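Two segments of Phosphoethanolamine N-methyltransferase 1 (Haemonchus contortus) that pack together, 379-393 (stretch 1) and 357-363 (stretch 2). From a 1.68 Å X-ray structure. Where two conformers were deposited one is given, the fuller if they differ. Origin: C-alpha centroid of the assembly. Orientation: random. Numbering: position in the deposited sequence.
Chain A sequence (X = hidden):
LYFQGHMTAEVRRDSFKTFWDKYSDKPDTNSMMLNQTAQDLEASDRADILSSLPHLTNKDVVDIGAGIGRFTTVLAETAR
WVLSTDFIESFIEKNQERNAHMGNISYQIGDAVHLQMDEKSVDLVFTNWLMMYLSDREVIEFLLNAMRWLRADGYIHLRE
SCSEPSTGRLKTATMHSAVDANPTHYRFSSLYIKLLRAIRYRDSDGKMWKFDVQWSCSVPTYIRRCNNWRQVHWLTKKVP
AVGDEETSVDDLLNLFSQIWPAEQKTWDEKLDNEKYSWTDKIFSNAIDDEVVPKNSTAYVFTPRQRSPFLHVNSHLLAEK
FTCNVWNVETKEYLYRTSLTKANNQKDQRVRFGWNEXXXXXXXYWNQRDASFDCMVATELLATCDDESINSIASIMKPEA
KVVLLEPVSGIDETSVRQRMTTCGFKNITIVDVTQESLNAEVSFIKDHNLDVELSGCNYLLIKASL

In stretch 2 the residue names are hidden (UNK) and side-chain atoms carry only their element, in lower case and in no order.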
# COMPACT_ATOMS: atom_id res chain seq x y z
N GLU A 379 -10.88 17.59 5.36
CA GLU A 379 -10.91 17.99 3.95
C GLU A 379 -11.78 17.14 3.01
O GLU A 379 -11.48 17.06 1.82
CB GLU A 379 -9.49 18.03 3.36
CG GLU A 379 -8.58 19.04 3.95
CD GLU A 379 -7.20 19.01 3.32
OE1 GLU A 379 -6.50 17.99 3.46
OE2 GLU A 379 -6.84 20.00 2.65
N LEU A 380 -12.84 16.54 3.52
CA LEU A 380 -13.71 15.72 2.67
C LEU A 380 -14.41 16.53 1.58
O LEU A 380 -14.27 16.24 0.39
CB LEU A 380 -14.76 14.97 3.50
CG LEU A 380 -15.66 14.03 2.69
CD1 LEU A 380 -14.90 12.79 2.23
CD2 LEU A 380 -16.90 13.65 3.49
N LEU A 381 -15.18 17.53 1.99
CA LEU A 381 -15.92 18.37 1.05
C LEU A 381 -14.97 19.19 0.18
O LEU A 381 -15.26 19.48 -0.98
CB LEU A 381 -16.88 19.30 1.78
CG LEU A 381 -17.71 18.72 2.93
CD1 LEU A 381 -18.63 19.77 3.52
CD2 LEU A 381 -18.52 17.54 2.46
N ALA A 382 -13.82 19.55 0.75
CA ALA A 382 -12.85 20.39 0.07
C ALA A 382 -12.21 19.69 -1.14
O ALA A 382 -11.91 20.33 -2.14
CB ALA A 382 -11.78 20.84 1.05
N THR A 383 -12.02 18.38 -1.04
CA THR A 383 -11.26 17.64 -2.05
C THR A 383 -12.07 16.65 -2.90
O THR A 383 -11.61 16.24 -3.97
CB THR A 383 -10.07 16.87 -1.41
OG1 THR A 383 -10.57 15.79 -0.62
CG2 THR A 383 -9.25 17.79 -0.54
N CYS A 384 -13.26 16.27 -2.44
CA CYS A 384 -14.07 15.27 -3.14
C CYS A 384 -15.33 15.85 -3.75
O CYS A 384 -15.87 16.85 -3.25
CB CYS A 384 -14.47 14.16 -2.17
SG CYS A 384 -13.08 13.39 -1.34
N ASP A 385 -15.83 15.23 -4.82
CA ASP A 385 -17.08 15.67 -5.43
C ASP A 385 -18.31 14.98 -4.83
O ASP A 385 -18.19 13.99 -4.11
CB ASP A 385 -17.06 15.56 -6.97
CG ASP A 385 -16.91 14.13 -7.46
OD1 ASP A 385 -17.02 13.18 -6.66
OD2 ASP A 385 -16.68 13.95 -8.68
N ASP A 386 -19.49 15.53 -5.13
CA ASP A 386 -20.74 14.99 -4.62
C ASP A 386 -20.91 13.51 -4.93
O ASP A 386 -21.31 12.74 -4.06
CB ASP A 386 -21.93 15.76 -5.19
CG ASP A 386 -22.10 17.11 -4.56
OD1 ASP A 386 -21.48 17.35 -3.50
OD2 ASP A 386 -22.87 17.93 -5.11
N GLU A 387 -20.63 13.13 -6.17
CA GLU A 387 -20.78 11.74 -6.58
C GLU A 387 -20.02 10.77 -5.66
O GLU A 387 -20.57 9.75 -5.26
CB GLU A 387 -20.38 11.56 -8.04
CG GLU A 387 -20.55 10.13 -8.54
CD GLU A 387 -20.70 10.04 -10.05
OE1 GLU A 387 -21.19 11.01 -10.67
OE2 GLU A 387 -20.33 8.99 -10.62
N SER A 388 -18.78 11.10 -5.30
CA SER A 388 -17.97 10.25 -4.43
C SER A 388 -18.46 10.27 -2.99
O SER A 388 -18.49 9.25 -2.30
CB SER A 388 -16.50 10.70 -4.44
OG SER A 388 -15.87 10.41 -5.67
N ILE A 389 -18.84 11.45 -2.52
CA ILE A 389 -19.30 11.59 -1.15
C ILE A 389 -20.62 10.84 -0.95
O ILE A 389 -20.81 10.15 0.05
CB ILE A 389 -19.46 13.07 -0.75
CG1 ILE A 389 -18.09 13.76 -0.77
CG2 ILE A 389 -20.10 13.19 0.61
CD1 ILE A 389 -18.12 15.22 -0.38
N ASN A 390 -21.52 10.95 -1.92
CA ASN A 390 -22.79 10.24 -1.85
C ASN A 390 -22.61 8.72 -1.73
O ASN A 390 -23.46 8.04 -1.18
CB ASN A 390 -23.65 10.58 -3.06
CG ASN A 390 -25.06 10.05 -2.93
OD1 ASN A 390 -25.78 10.41 -1.99
ND2 ASN A 390 -25.46 9.20 -3.86
N SER A 391 -21.50 8.21 -2.23
CA SER A 391 -21.28 6.76 -2.24
C SER A 391 -20.66 6.25 -0.95
O SER A 391 -20.47 5.05 -0.79
CB SER A 391 -20.42 6.37 -3.43
OG SER A 391 -19.18 7.04 -3.39
N ILE A 392 -20.35 7.15 -0.03
CA ILE A 392 -19.79 6.74 1.25
C ILE A 392 -20.76 5.81 1.99
O ILE A 392 -20.35 4.82 2.59
CB ILE A 392 -19.41 7.97 2.10
CG1 ILE A 392 -18.12 8.61 1.55
CG2 ILE A 392 -19.21 7.59 3.54
CD1 ILE A 392 -17.83 10.00 2.10
N ALA A 393 -22.05 6.11 1.89
CA ALA A 393 -23.08 5.32 2.56
C ALA A 393 -23.02 3.83 2.22
O ALA A 393 -23.42 2.99 3.02
CB ALA A 393 -24.45 5.86 2.24
N UNK A 357 -7.75 8.13 -4.55
CA UNK A 357 -8.88 9.02 -4.29
C UNK A 357 -9.84 8.37 -3.32
O UNK A 357 -9.67 7.21 -2.97
c UNK A 357 -9.63 9.28 -5.58
o UNK A 357 -10.25 8.09 -6.03
N UNK A 358 -10.86 9.12 -2.91
CA UNK A 358 -11.92 8.55 -2.08
C UNK A 358 -12.63 7.42 -2.82
O UNK A 358 -12.90 6.37 -2.24
c UNK A 358 -14.18 9.19 -0.91
c UNK A 358 -15.07 10.38 -0.62
c UNK A 358 -12.93 9.63 -1.68
c UNK A 358 -13.81 8.48 0.38
N UNK A 359 -12.93 7.66 -4.09
CA UNK A 359 -13.62 6.70 -4.94
C UNK A 359 -12.91 5.35 -4.95
O UNK A 359 -13.54 4.29 -4.93
o UNK A 359 -14.38 6.32 -7.21
c UNK A 359 -13.74 7.25 -6.36
N UNK A 360 -11.58 5.39 -4.98
CA UNK A 360 -10.76 4.19 -4.98
C UNK A 360 -10.99 3.36 -3.71
O UNK A 360 -11.19 2.14 -3.78
o UNK A 360 -8.46 3.42 -4.85
c UNK A 360 -9.28 4.55 -5.11
N UNK A 361 -10.97 4.03 -2.57
CA UNK A 361 -11.17 3.35 -1.29
C UNK A 361 -12.58 2.80 -1.18
O UNK A 361 -12.80 1.71 -0.64
o UNK A 361 -11.02 3.61 1.11
c UNK A 361 -10.87 4.30 -0.12
N UNK A 362 -13.55 3.55 -1.68
CA UNK A 362 -14.93 3.10 -1.62
C UNK A 362 -15.11 1.81 -2.44
O UNK A 362 -15.78 0.89 -1.99
c UNK A 362 -15.92 4.20 -2.06
c UNK A 362 -16.95 6.39 -1.29
c UNK A 362 -17.31 3.64 -2.33
c UNK A 362 -15.99 5.28 -0.97
N UNK A 363 -14.50 1.75 -3.62
CA UNK A 363 -14.56 0.54 -4.45
C UNK A 363 -14.01 -0.67 -3.70
O UNK A 363 -14.66 -1.71 -3.62
o UNK A 363 -13.90 2.04 -7.73
o UNK A 363 -15.77 1.74 -6.61
c UNK A 363 -13.79 0.72 -5.75
c UNK A 363 -14.54 1.56 -6.77
O HOH W 1 -13.06 10.40 -5.18

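Position 357 carries one side-chain carbon followed by one oxygen, the pattern of serine. It makes no contact with stretch 1. The oxygen instead turns back onto its own chain, toward the backbone N of position 360. This is Ser-357, the N-cap of the helix that begins at the next residue, and its OG accepts the capping bond from the N of residue 360 at 3.2 Å, an amide that also donates weakly to Ser-357 O.

Position 358 has four carbons, forked at the second, and its CA-to-CB bond points toward stretch 1. One of its terminal carbons lies close to Leu-380, Cys-384, Ser-388 and Ile-392. A fork one carbon beyond CB marks leucine, and Leu-358 is the residue most covered by the other stretch. Its CD2 reaches into a pocket, 3.7 Å from Leu-380 CD1, 3.7 Å from Cys-384 SG, 4.0 Å from Ser-388 O and 3.9 Å from Ile-392 CD1, so that one methyl group touches residues from both helices of stretch 1 and from the segments that follow them.

At position 359 one carbon is again followed by one oxygen. The CA-to-CB bond runs sideways, and CB lies 3.9 Å from Ser-388 OG. The residue is Ser-359, given in one of two deposited conformers. Here the backbones come close, with the CA atoms of Ser-388 and Ser-359 5.6 Å apart. Water 1 fills the space beside them: it accepts from Ser-359 N at 3.0 Å and is hydrogen-bonded to Ser-388 OG at 2.9 Å. Asp-385, the N-cap of helix 386-390, accepts the capping bond from Ser-388 N through OD1 at 3.0 Å.

Position 360, also one carbon and one oxygen, is out of reach of stretch 1. It is Ser-360, whose backbone N is the donor to Ser-357 OG.

Position 361 repeats the one-carbon, one-oxygen pattern and is out of reach of stretch 1. This buried residue is Ser-361, its OG satisfied elsewhere in the structure.

Position 362 shows four carbons forked at the first, with one arm two carbons long, and its CA-to-CB bond points toward stretch 1. The end of the long arm lies near Ser-388, Ser-391 and Ile-392. Branching at CB with unequal arms identifies isoleucine. The extended arm of Ile-362 (m, t) brings CD1 3.8 Å from Ile-392 CG1, 3.4 Å from Ser-388 O and 3.1 Å from Ser-391 OG. That last hydroxyl donates to Ser-388 O at 2.6 Å, which satisfies it next to an apolar methyl.

Position 363 ends in a carbon carrying two oxygens, after one other carbon: a short carboxylate, hence Asp-363. It is exposed and makes no contact with stretch 1.

The contact thus rests on Leu-358 and Ile-362, one helical turn apart and facing the same way. Helices 358-363 and 386-390 run at 29°, with axes 9.6 Å apart at closest approach. No direct hydrogen bond crosses between the stretches; apolar packing makes up the join, and water 1 supplies a polar bridge near the serines.

Stretch 2 357-363: SLSSSID
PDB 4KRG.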